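Local coordinates for protein esterase A (Caulobacter crescentus, PDB 5GKV) that probably hydrolyses ester substrates, as a penicillin-binding-protein homologue of the serine beta-lactamase family, at residues Pro110-Gln114 against Ala115-Ala119; Ala119-Val122 against Glu123-Leu126. All coordinates share one frame; numbering follows the deposited sequence.

Interaction 1 (Pro110-Gln114 against Ala115-Ala119); sequences PEFAQ and AGKDA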
ATOM      1  N   PRO A 110     -20.038  -3.159  16.199  1.00 28.70           N
ATOM      2  CA  PRO A 110     -20.784  -2.354  17.186  1.00 28.42           C
ATOM      3  C   PRO A 110     -19.910  -1.728  18.250  1.00 26.72           C
ATOM      4  O   PRO A 110     -20.196  -0.606  18.694  1.00 25.62           O
ATOM      5  CB  PRO A 110     -21.764  -3.368  17.792  1.00 28.89           C
ATOM      6  CG  PRO A 110     -21.945  -4.396  16.713  1.00 30.21           C
ATOM      7  CD  PRO A 110     -20.595  -4.520  16.058  1.00 29.48           C
ATOM      8  N   GLU A 111     -18.832  -2.410  18.647  1.00 25.67           N
ATOM      9  CA  GLU A 111     -17.929  -1.872  19.658  1.00 30.81           C
ATOM     10  C   GLU A 111     -17.255  -0.579  19.213  1.00 28.27           C
ATOM     11  O   GLU A 111     -16.820   0.205  20.067  1.00 25.35           O
ATOM     12  CB  GLU A 111     -16.884  -2.922  20.013  1.00 29.17           C
ATOM     13  CG  GLU A 111     -17.485  -4.198  20.622  1.00 30.41           C
ATOM     14  CD  GLU A 111     -17.852  -5.268  19.594  1.00 38.02           C
ATOM     15  OE1 GLU A 111     -18.125  -4.945  18.416  1.00 32.37           O
ATOM     16  OE2 GLU A 111     -17.878  -6.454  19.983  1.00 42.61           O
ATOM     17  N   PHE A 112     -17.176  -0.334  17.902  1.00 25.44           N
ATOM     18  CA  PHE A 112     -16.549   0.884  17.394  1.00 25.78           C
ATOM     19  C   PHE A 112     -17.298   2.149  17.799  1.00 26.87           C
ATOM     20  O   PHE A 112     -16.730   3.241  17.717  1.00 24.86           O
ATOM     21  CB  PHE A 112     -16.462   0.832  15.873  1.00 21.92           C
ATOM     22  CG  PHE A 112     -15.465   1.804  15.285  1.00 21.39           C
ATOM     23  CD1 PHE A 112     -14.102   1.539  15.349  1.00 23.60           C
ATOM     24  CD2 PHE A 112     -15.891   2.961  14.648  1.00 20.92           C
ATOM     25  CE1 PHE A 112     -13.173   2.418  14.804  1.00 21.96           C
ATOM     26  CE2 PHE A 112     -14.966   3.857  14.100  1.00 20.78           C
ATOM     27  CZ  PHE A 112     -13.606   3.581  14.182  1.00 21.37           C
ATOM     28  N   ALA A 113     -18.569   2.038  18.198  1.00 23.14           N
ATOM     29  CA  ALA A 113     -19.349   3.236  18.486  1.00 28.29           C
ATOM     30  C   ALA A 113     -18.829   4.019  19.693  1.00 32.38           C
ATOM     31  O   ALA A 113     -19.248   5.166  19.887  1.00 27.61           O
ATOM     32  CB  ALA A 113     -20.821   2.871  18.704  1.00 29.97           C
ATOM     33  N   GLN A 114     -17.920   3.452  20.486  1.00 27.61           N
ATOM     34  CA  GLN A 114     -17.477   4.109  21.709  1.00 26.69           C
ATOM     35  C   GLN A 114     -16.811   5.457  21.425  1.00 35.08           C
ATOM     36  O   GLN A 114     -16.328   5.732  20.314  1.00 28.47           O
ATOM     37  CB  GLN A 114     -16.497   3.226  22.471  1.00 29.10           C
ATOM     38  CG  GLN A 114     -17.033   1.873  22.864  1.00 27.18           C
ATOM     39  CD  GLN A 114     -15.942   1.011  23.439  1.00 30.63           C
ATOM     40  OE1 GLN A 114     -15.488   1.240  24.563  1.00 32.67           O
ATOM     41  NE2 GLN A 114     -15.478   0.036  22.661  1.00 28.99           N
ATOM     42  N   ALA A 115     -16.798   6.306  22.464  1.00 28.44           N
ATOM     43  CA  ALA A 115     -16.082   7.585  22.458  1.00 25.37           C
ATOM     44  C   ALA A 115     -16.534   8.496  21.323  1.00 28.17           C
ATOM     45  O   ALA A 115     -15.738   9.260  20.770  1.00 31.37           O
ATOM     46  CB  ALA A 115     -14.566   7.374  22.404  1.00 27.20           C
ATOM     47  N   GLY A 116     -17.810   8.427  20.962  1.00 28.68           N
ATOM     48  CA  GLY A 116     -18.355   9.356  19.994  1.00 27.59           C
ATOM     49  C   GLY A 116     -18.167   9.004  18.532  1.00 31.80           C
ATOM     50  O   GLY A 116     -18.393   9.870  17.678  1.00 30.75           O
ATOM     51  N   LYS A 117     -17.781   7.768  18.203  1.00 31.85           N
ATOM     52  CA  LYS A 117     -17.528   7.376  16.817  1.00 26.89           C
ATOM     53  C   LYS A 117     -18.709   6.639  16.170  1.00 27.47           C
ATOM     54  O   LYS A 117     -18.524   5.961  15.157  1.00 22.70           O
ATOM     55  CB  LYS A 117     -16.267   6.512  16.729  1.00 23.00           C
ATOM     56  CG  LYS A 117     -15.015   7.124  17.335  1.00 21.24           C
ATOM     57  CD  LYS A 117     -13.767   6.329  16.963  1.00 22.73           C
ATOM     58  CE  LYS A 117     -13.826   4.902  17.497  1.00 23.52           C
ATOM     59  NZ  LYS A 117     -14.068   4.880  18.968  1.00 25.22           N
ATOM     60  N   ASP A 118     -19.922   6.787  16.708  1.00 28.08           N
ATOM     61  CA  ASP A 118     -21.049   5.976  16.245  1.00 25.94           C
ATOM     62  C   ASP A 118     -21.481   6.302  14.820  1.00 24.14           C
ATOM     63  O   ASP A 118     -22.165   5.481  14.207  1.00 25.41           O
ATOM     64  CB  ASP A 118     -22.240   6.161  17.182  1.00 32.61           C
ATOM     65  CG  ASP A 118     -22.564   7.616  17.393  1.00 37.19           C
ATOM     66  OD1 ASP A 118     -21.869   8.261  18.215  1.00 45.52           O
ATOM     67  OD2 ASP A 118     -23.478   8.125  16.710  1.00 44.62           O
ATOM     68  N   ALA A 119     -21.114   7.469  14.282  1.00 24.32           N
ATOM     69  CA  ALA A 119     -21.489   7.850  12.924  1.00 26.52           C
ATOM     70  C   ALA A 119     -20.333   7.815  11.925  1.00 25.15           C
ATOM     71  O   ALA A 119     -20.557   8.089  10.740  1.00 25.50           O
ATOM     72  CB  ALA A 119     -22.113   9.249  12.906  1.00 23.58           C
TER

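Interaction 2 (Ala119-Val122 against Glu123-Leu126); sequences AVTV and EQAL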
ATOM      1  N   ALA A 119     -21.114   7.469  14.282  1.00 24.32           N
ATOM      2  CA  ALA A 119     -21.489   7.850  12.924  1.00 26.52           C
ATOM      3  C   ALA A 119     -20.333   7.815  11.925  1.00 25.15           C
ATOM      4  O   ALA A 119     -20.557   8.089  10.740  1.00 25.50           O
ATOM      5  CB  ALA A 119     -22.113   9.249  12.906  1.00 23.58           C
ATOM      6  N   VAL A 120     -19.107   7.523  12.364  1.00 23.01           N
ATOM      7  CA  VAL A 120     -17.985   7.431  11.427  1.00 20.26           C
ATOM      8  C   VAL A 120     -18.294   6.385  10.366  1.00 21.87           C
ATOM      9  O   VAL A 120     -18.663   5.250  10.687  1.00 22.20           O
ATOM     10  CB  VAL A 120     -16.698   7.078  12.183  1.00 18.75           C
ATOM     11  CG1 VAL A 120     -15.523   6.929  11.198  1.00 21.63           C
ATOM     12  CG2 VAL A 120     -16.397   8.130  13.248  1.00 22.06           C
ATOM     13  N   THR A 121     -18.136   6.750   9.097  1.00 21.39           N
ATOM     14  CA  THR A 121     -18.449   5.813   8.025  1.00 23.78           C
ATOM     15  C   THR A 121     -17.214   5.045   7.546  1.00 21.25           C
ATOM     16  O   THR A 121     -16.064   5.380   7.858  1.00 19.94           O
ATOM     17  CB  THR A 121     -19.088   6.533   6.832  1.00 23.19           C
ATOM     18  OG1 THR A 121     -18.160   7.473   6.286  1.00 19.71           O
ATOM     19  CG2 THR A 121     -20.368   7.267   7.246  1.00 24.24           C
ATOM     20  N   VAL A 122     -17.480   3.999   6.752  1.00 18.70           N
ATOM     21  CA  VAL A 122     -16.412   3.206   6.143  1.00 19.50           C
ATOM     22  C   VAL A 122     -15.458   4.103   5.357  1.00 17.87           C
ATOM     23  O   VAL A 122     -14.241   4.075   5.566  1.00 16.39           O
ATOM     24  CB  VAL A 122     -17.003   2.086   5.259  1.00 19.35           C
ATOM     25  CG1 VAL A 122     -15.894   1.353   4.450  1.00 17.67           C
ATOM     26  CG2 VAL A 122     -17.751   1.075   6.119  1.00 20.98           C
ATOM     27  N   GLU A 123     -15.995   4.939   4.464  1.00 18.41           N
ATOM     28  CA  GLU A 123     -15.102   5.727   3.618  1.00 19.55           C
ATOM     29  C   GLU A 123     -14.369   6.806   4.419  1.00 21.09           C
ATOM     30  O   GLU A 123     -13.240   7.173   4.067  1.00 18.30           O
ATOM     31  CB  GLU A 123     -15.873   6.340   2.443  1.00 20.54           C
ATOM     32  CG  GLU A 123     -16.960   7.346   2.847  1.00 20.23           C
ATOM     33  CD  GLU A 123     -17.932   7.637   1.722  1.00 23.82           C
ATOM     34  OE1 GLU A 123     -17.584   7.397   0.544  1.00 22.17           O
ATOM     35  OE2 GLU A 123     -19.054   8.103   2.017  1.00 21.15           O
ATOM     36  N   GLN A 124     -14.963   7.295   5.512  1.00 18.09           N
ATOM     37  CA  GLN A 124     -14.250   8.235   6.376  1.00 17.43           C
ATOM     38  C   GLN A 124     -13.044   7.565   7.026  1.00 17.27           C
ATOM     39  O   GLN A 124     -11.953   8.151   7.090  1.00 19.82           O
ATOM     40  CB  GLN A 124     -15.207   8.806   7.442  1.00 14.41           C
ATOM     41  CG  GLN A 124     -16.113   9.898   6.878  1.00 18.92           C
ATOM     42  CD  GLN A 124     -17.346  10.170   7.729  1.00 20.73           C
ATOM     43  OE1 GLN A 124     -17.486   9.656   8.834  1.00 18.46           O
ATOM     44  NE2 GLN A 124     -18.248  10.982   7.205  1.00 23.72           N
ATOM     45  N   ALA A 125     -13.223   6.327   7.497  1.00 15.74           N
ATOM     46  CA  ALA A 125     -12.123   5.574   8.097  1.00 19.01           C
ATOM     47  C   ALA A 125     -11.010   5.325   7.093  1.00 18.80           C
ATOM     48  O   ALA A 125      -9.823   5.459   7.422  1.00 15.24           O
ATOM     49  CB  ALA A 125     -12.625   4.234   8.641  1.00 17.30           C
ATOM     50  N   LEU A 126     -11.374   4.935   5.872  1.00 16.03           N
ATOM     51  CA  LEU A 126     -10.372   4.555   4.882  1.00 17.73           C
ATOM     52  C   LEU A 126      -9.658   5.750   4.278  1.00 17.32           C
ATOM     53  O   LEU A 126      -8.570   5.573   3.724  1.00 17.84           O
ATOM     54  CB  LEU A 126     -11.010   3.716   3.769  1.00 17.48           C
ATOM     55  CG  LEU A 126     -11.524   2.344   4.218  1.00 21.44           C
ATOM     56  CD1 LEU A 126     -12.164   1.633   3.030  1.00 21.62           C
ATOM     57  CD2 LEU A 126     -10.394   1.510   4.803  1.00 21.18           C
TER
HETATM   58  O   HOH W   1     -19.032  10.900  10.549  1.00 26.30           O
HETATM   59  O   HOH W   2     -19.254   9.051   4.539  1.00 24.71           O

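Interaction 1 (Pro110-Gln114 against Ala115-Ala119)
Lys117 folds back over Phe112 where a short 3-10 segment, residues 110-113, runs into a turn in the beta-lactamase-type fold. On the tight side of this turn the lysine makes a CH-pi and a cation-pi contact with the ring. CE of Lys117 sits over the centre of the Phe112 ring, 3.6 Å from its atom CZ, while NZ stands above the same face, 4.8 Å from the ring centroid. Bends at chi3 (-62°) and chi4 (-55°) curl the lysine chain and bring its ammonium group back over the preceding residues, to the carbonyl of Gln114 and, weakly, that of Phe112. Leu132, Leu177 and Val120 are among the residues packed on the phenylalanine, and the carbonyls of Ala155 and Met157 also accept from NZ.

The solvent side is looser. Ala113 CB and Asp118 CB touch there at 3.9 Å. Gln114 turns its amide back along its own segment, Gln114 NE2 donating to Glu111 O at 2.9 Å. Gln114 O is gripped twice by one residue: Lys117 N reaches it at 3.3 Å from one face of the carbonyl plane, and Lys117 NZ at 2.8 Å from the opposite face.

Interaction 2 (Ala119-Val122 against Glu123-Leu126)
Thr121 and Gln124 form a capping box at the start of helix 122-126, a compact example of how side chains serve the backbone N-H groups that a helix's first turn leaves without helical acceptors. Two reciprocal bonds define it. Thr121 OG1 accepts from Gln124 N at 3.3 Å, and Gln124 OE1 accepts from Thr121 N at 3.0 Å with a nearly straight N-H...O angle of 164°. That second donor stands well above the carbonyl plane of the Gln124 amide, 55° out of it. The threonine hydroxyl lies between its own backbone N and carbonyl carbon (chi1 63°), which turns it toward the helix's first turn.

Regular helical bonding takes over at once: Ala125 N donates to Thr121 O, and Leu126 N to Val122 O, both at 3.0 Å.

Water extends the polar network. One molecule donates to Gln124 OE1 at 2.6 Å and weakly to Ala119 O; another joins Thr121 OG1 to Glu123 OE2, while Glu123 OE1 makes a salt bridge with Arg304.

Apolar contacts are fewer. Val122 and Leu126, one helical turn apart, point the same way and meet through CG1 and CD1 at 4.0 Å; Leu126 also packs on Tyr174 and Ala178 of helix 173-186.

Chemically, the box gives two backbone N-H groups, those of Thr121 and Gln124, side-chain acceptors, each from the other residue. The Glu123 carboxylate so near the N-terminus would be expected to interact favourably with the helix dipole, and the salt bridge to Arg304 to offset part of its charge.

Interactions 1 and 2 are successive steps of one chain path, sharing Ala119, with centres about 11 Å apart. They also touch directly: Phe112 CE2 lies 4.1 Å from Val120 CB, so the ring covered by lysine in interaction 1 packs against the residue just before the capping box. Helix 173-186 packs against both. Together they illustrate two local ways to satisfy backbone groups, a lysine serving carbonyl oxygens at the turn and a glutamine and threonine serving N-H groups at the helix start. The centre of interaction 1 lies about 26 Å from the centre of the chain, that of interaction 2 about 19 Å.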